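Long-range contact in putative beta-glucosidase (Bifidobacterium adolescentis, PDB 5WAB), which is a glycoside hydrolase family 3 enzyme with beta-glucosidase activity, which cleaves glucosides and probably also releases terminal arabinopyranosyl units from ginsenosides: residues V102-P108 with V148-K153. Residues are numbered along the deposited sequence; the frame is centred on the assembly and turned at random.
Sequences VAVILGP and VGTSLK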
ATOM      1  N   VAL A 102       0.795 -17.886  16.366  1.00 24.24           N
ATOM      2  CA  VAL A 102       0.764 -17.693  14.916  1.00 23.50           C
ATOM      3  C   VAL A 102       2.173 -17.340  14.461  1.00 23.85           C
ATOM      4  O   VAL A 102       2.702 -16.283  14.828  1.00 24.29           O
ATOM      5  CB  VAL A 102      -0.230 -16.593  14.509  1.00 22.40           C
ATOM      6  CG1 VAL A 102      -0.116 -16.315  13.018  1.00 21.86           C
ATOM      7  CG2 VAL A 102      -1.651 -16.986  14.871  1.00 21.46           C
ATOM      8  N   ALA A 103       2.770 -18.200  13.629  1.00 23.76           N
ATOM      9  CA  ALA A 103       4.167 -18.006  13.246  1.00 24.21           C
ATOM     10  C   ALA A 103       4.331 -17.047  12.077  1.00 24.29           C
ATOM     11  O   ALA A 103       5.365 -16.374  11.979  1.00 26.07           O
ATOM     12  CB  ALA A 103       4.824 -19.344  12.901  1.00 23.44           C
ATOM     13  N   VAL A 104       3.361 -16.987  11.171  1.00 23.07           N
ATOM     14  CA  VAL A 104       3.423 -16.100  10.017  1.00 22.79           C
ATOM     15  C   VAL A 104       2.085 -15.389   9.889  1.00 23.93           C
ATOM     16  O   VAL A 104       1.030 -16.032   9.932  1.00 28.06           O
ATOM     17  CB  VAL A 104       3.750 -16.860   8.718  1.00 22.48           C
ATOM     18  CG1 VAL A 104       3.915 -15.892   7.565  1.00 17.29           C
ATOM     19  CG2 VAL A 104       4.988 -17.725   8.892  1.00 23.12           C
ATOM     20  N   ILE A 105       2.127 -14.065   9.749  1.00 21.42           N
ATOM     21  CA  ILE A 105       0.937 -13.265   9.484  1.00 19.30           C
ATOM     22  C   ILE A 105       0.968 -12.858   8.016  1.00 19.46           C
ATOM     23  O   ILE A 105       1.995 -12.382   7.518  1.00 19.47           O
ATOM     24  CB  ILE A 105       0.866 -12.049  10.429  1.00 20.30           C
ATOM     25  CG1 ILE A 105      -0.439 -11.281  10.241  1.00 20.53           C
ATOM     26  CG2 ILE A 105       2.084 -11.135  10.281  1.00 17.83           C
ATOM     27  CD1 ILE A 105      -0.763 -10.384  11.406  1.00 20.07           C
ATOM     28  N   LEU A 106      -0.149 -13.070   7.315  1.00 21.72           N
ATOM     29  CA  LEU A 106      -0.166 -13.048   5.848  1.00 22.37           C
ATOM     30  C   LEU A 106      -0.351 -11.620   5.339  1.00 23.03           C
ATOM     31  O   LEU A 106      -1.426 -11.203   4.911  1.00 24.86           O
ATOM     32  CB  LEU A 106      -1.249 -13.980   5.317  1.00 22.86           C
ATOM     33  CG  LEU A 106      -1.072 -15.447   5.707  1.00 23.28           C
ATOM     34  CD1 LEU A 106      -2.211 -16.309   5.177  1.00 22.92           C
ATOM     35  CD2 LEU A 106       0.274 -15.959   5.214  1.00 23.59           C
ATOM     36  N   GLY A 107       0.742 -10.875   5.353  1.00 23.95           N
ATOM     37  CA  GLY A 107       0.754  -9.520   4.864  1.00 25.31           C
ATOM     38  C   GLY A 107       2.159  -8.972   4.938  1.00 26.59           C
ATOM     39  O   GLY A 107       3.083  -9.650   5.399  1.00 29.78           O
ATOM     40  N   PRO A 108       2.361  -7.734   4.469  1.00 25.13           N
ATOM     41  CA  PRO A 108       1.335  -6.878   3.870  1.00 24.58           C
ATOM     42  C   PRO A 108       1.218  -7.065   2.354  1.00 23.87           C
ATOM     43  O   PRO A 108       2.054  -7.737   1.742  1.00 23.09           O
ATOM     44  CB  PRO A 108       1.834  -5.475   4.210  1.00 25.68           C
ATOM     45  CG  PRO A 108       3.339  -5.616   4.152  1.00 25.61           C
ATOM     46  CD  PRO A 108       3.651  -7.030   4.610  1.00 24.46           C
ATOM     47  N   VAL A 148       8.392 -13.074  14.487  1.00 20.53           N
ATOM     48  CA  VAL A 148       7.233 -13.623  13.783  1.00 20.18           C
ATOM     49  C   VAL A 148       7.364 -13.313  12.299  1.00 19.43           C
ATOM     50  O   VAL A 148       7.805 -12.223  11.924  1.00 20.44           O
ATOM     51  CB  VAL A 148       5.916 -13.051  14.341  1.00 19.45           C
ATOM     52  CG1 VAL A 148       4.725 -13.678  13.647  1.00 19.62           C
ATOM     53  CG2 VAL A 148       5.839 -13.259  15.840  1.00 20.09           C
ATOM     54  N   GLY A 149       6.996 -14.276  11.452  1.00 18.59           N
ATOM     55  CA  GLY A 149       7.130 -14.080  10.025  1.00 16.78           C
ATOM     56  C   GLY A 149       5.982 -13.293   9.414  1.00 16.69           C
ATOM     57  O   GLY A 149       4.873 -13.242   9.941  1.00 18.13           O
ATOM     58  N   THR A 150       6.267 -12.669   8.276  1.00 16.51           N
ATOM     59  CA  THR A 150       5.277 -11.990   7.446  1.00 19.69           C
ATOM     60  C   THR A 150       5.189 -12.696   6.101  1.00 20.31           C
ATOM     61  O   THR A 150       5.904 -13.662   5.836  1.00 21.76           O
ATOM     62  CB  THR A 150       5.618 -10.512   7.232  1.00 16.26           C
ATOM     63  OG1 THR A 150       6.818 -10.403   6.458  1.00 16.14           O
ATOM     64  CG2 THR A 150       5.805  -9.807   8.547  1.00 16.29           C
ATOM     65  N   SER A 151       4.314 -12.188   5.238  1.00 20.96           N
ATOM     66  CA  SER A 151       4.131 -12.748   3.897  1.00 20.92           C
ATOM     67  C   SER A 151       3.872 -11.598   2.917  1.00 21.35           C
ATOM     68  O   SER A 151       2.726 -11.193   2.700  1.00 21.77           O
ATOM     69  CB  SER A 151       3.004 -13.773   3.898  1.00 23.03           C
ATOM     70  OG  SER A 151       3.027 -14.564   2.726  1.00 26.11           O
ATOM     71  N   LEU A 152       4.950 -11.059   2.346  1.00 20.02           N
ATOM     72  CA  LEU A 152       4.837 -10.082   1.271  1.00 19.51           C
ATOM     73  C   LEU A 152       3.962 -10.650   0.166  1.00 20.86           C
ATOM     74  O   LEU A 152       4.299 -11.672  -0.433  1.00 21.78           O
ATOM     75  CB  LEU A 152       6.231  -9.741   0.742  1.00 18.41           C
ATOM     76  CG  LEU A 152       6.383  -8.500  -0.133  1.00 17.13           C
ATOM     77  CD1 LEU A 152       5.871  -7.279   0.611  1.00 16.13           C
ATOM     78  CD2 LEU A 152       7.844  -8.326  -0.527  1.00 16.95           C
ATOM     79  N   LYS A 153       2.824 -10.006  -0.086  1.00 25.18           N
ATOM     80  CA  LYS A 153       1.667 -10.688  -0.652  1.00 29.55           C
ATOM     81  C   LYS A 153       1.416 -10.331  -2.112  1.00 33.22           C
ATOM     82  O   LYS A 153       1.448  -9.155  -2.497  1.00 30.51           O
ATOM     83  CB  LYS A 153       0.416 -10.382   0.181  1.00 28.88           C
ATOM     84  CG  LYS A 153      -0.368 -11.624   0.540  1.00 29.36           C
ATOM     85  CD  LYS A 153      -1.353 -11.375   1.672  1.00 29.57           C
ATOM     86  CE  LYS A 153      -2.456 -10.426   1.289  1.00 29.12           C
ATOM     87  NZ  LYS A 153      -3.496 -10.406   2.352  1.00 29.50           N
TER
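Gly-149 takes both bonds at the tight end of this parallel strand pair. Its N donates to Ala-103 O at 2.7 Å. Its O accepts from Ile-105 N at 2.9 Å. The strands come close here: Val-104 CA and Gly-149 O are 3.2 Å apart in a CA-H...O contact. Val-104 CG1, anti to the backbone N (chi1 -175°), sits against the carbonyl oxygens of Gly-149 and Thr-150, 3.5 Å from Thr-150 O, and at the start of the pair Val-148 CG1 presses against the carbonyls of Ala-103 and Val-102.

Past Leu-106 the regular pairing gives way. An inverse gamma turn centred on Leu-106 and the cis peptide before Pro-108 redirect the chain, yet Ser-151 N still reaches Gly-107 O and Lys-153 N reaches Pro-108 O, the latter bond more bent at 138°. Leu-106 CD2 lies against Ser-151 CB at 3.7 Å, with Met-197 of the next strand also touching both side chains.

The contact is buried throughout and has no solvent side; its looser part is this far end, where Lys-153 reaches across. Lys-153 CD lies 3.2 Å from Leu-106 O, and the bend at chi3 (66°) then turns CE and NZ, but NZ makes only a weak 3.4 Å bond to Leu-106 O; its stronger partner is Glu-123, in a salt bridge, and a glycerol probably from the crystallisation liquor sits beside it. With an alanine in its place, Glu-123 is likely to lose this ammonium partner, and Leu-106 O the aliphatic chain that lies against it. Backbone bonds thus join neighbouring parallel strands in the TIM-barrel-like N-terminal domain, while the pair ends in a buried ammonium whose charge is met by Glu-123.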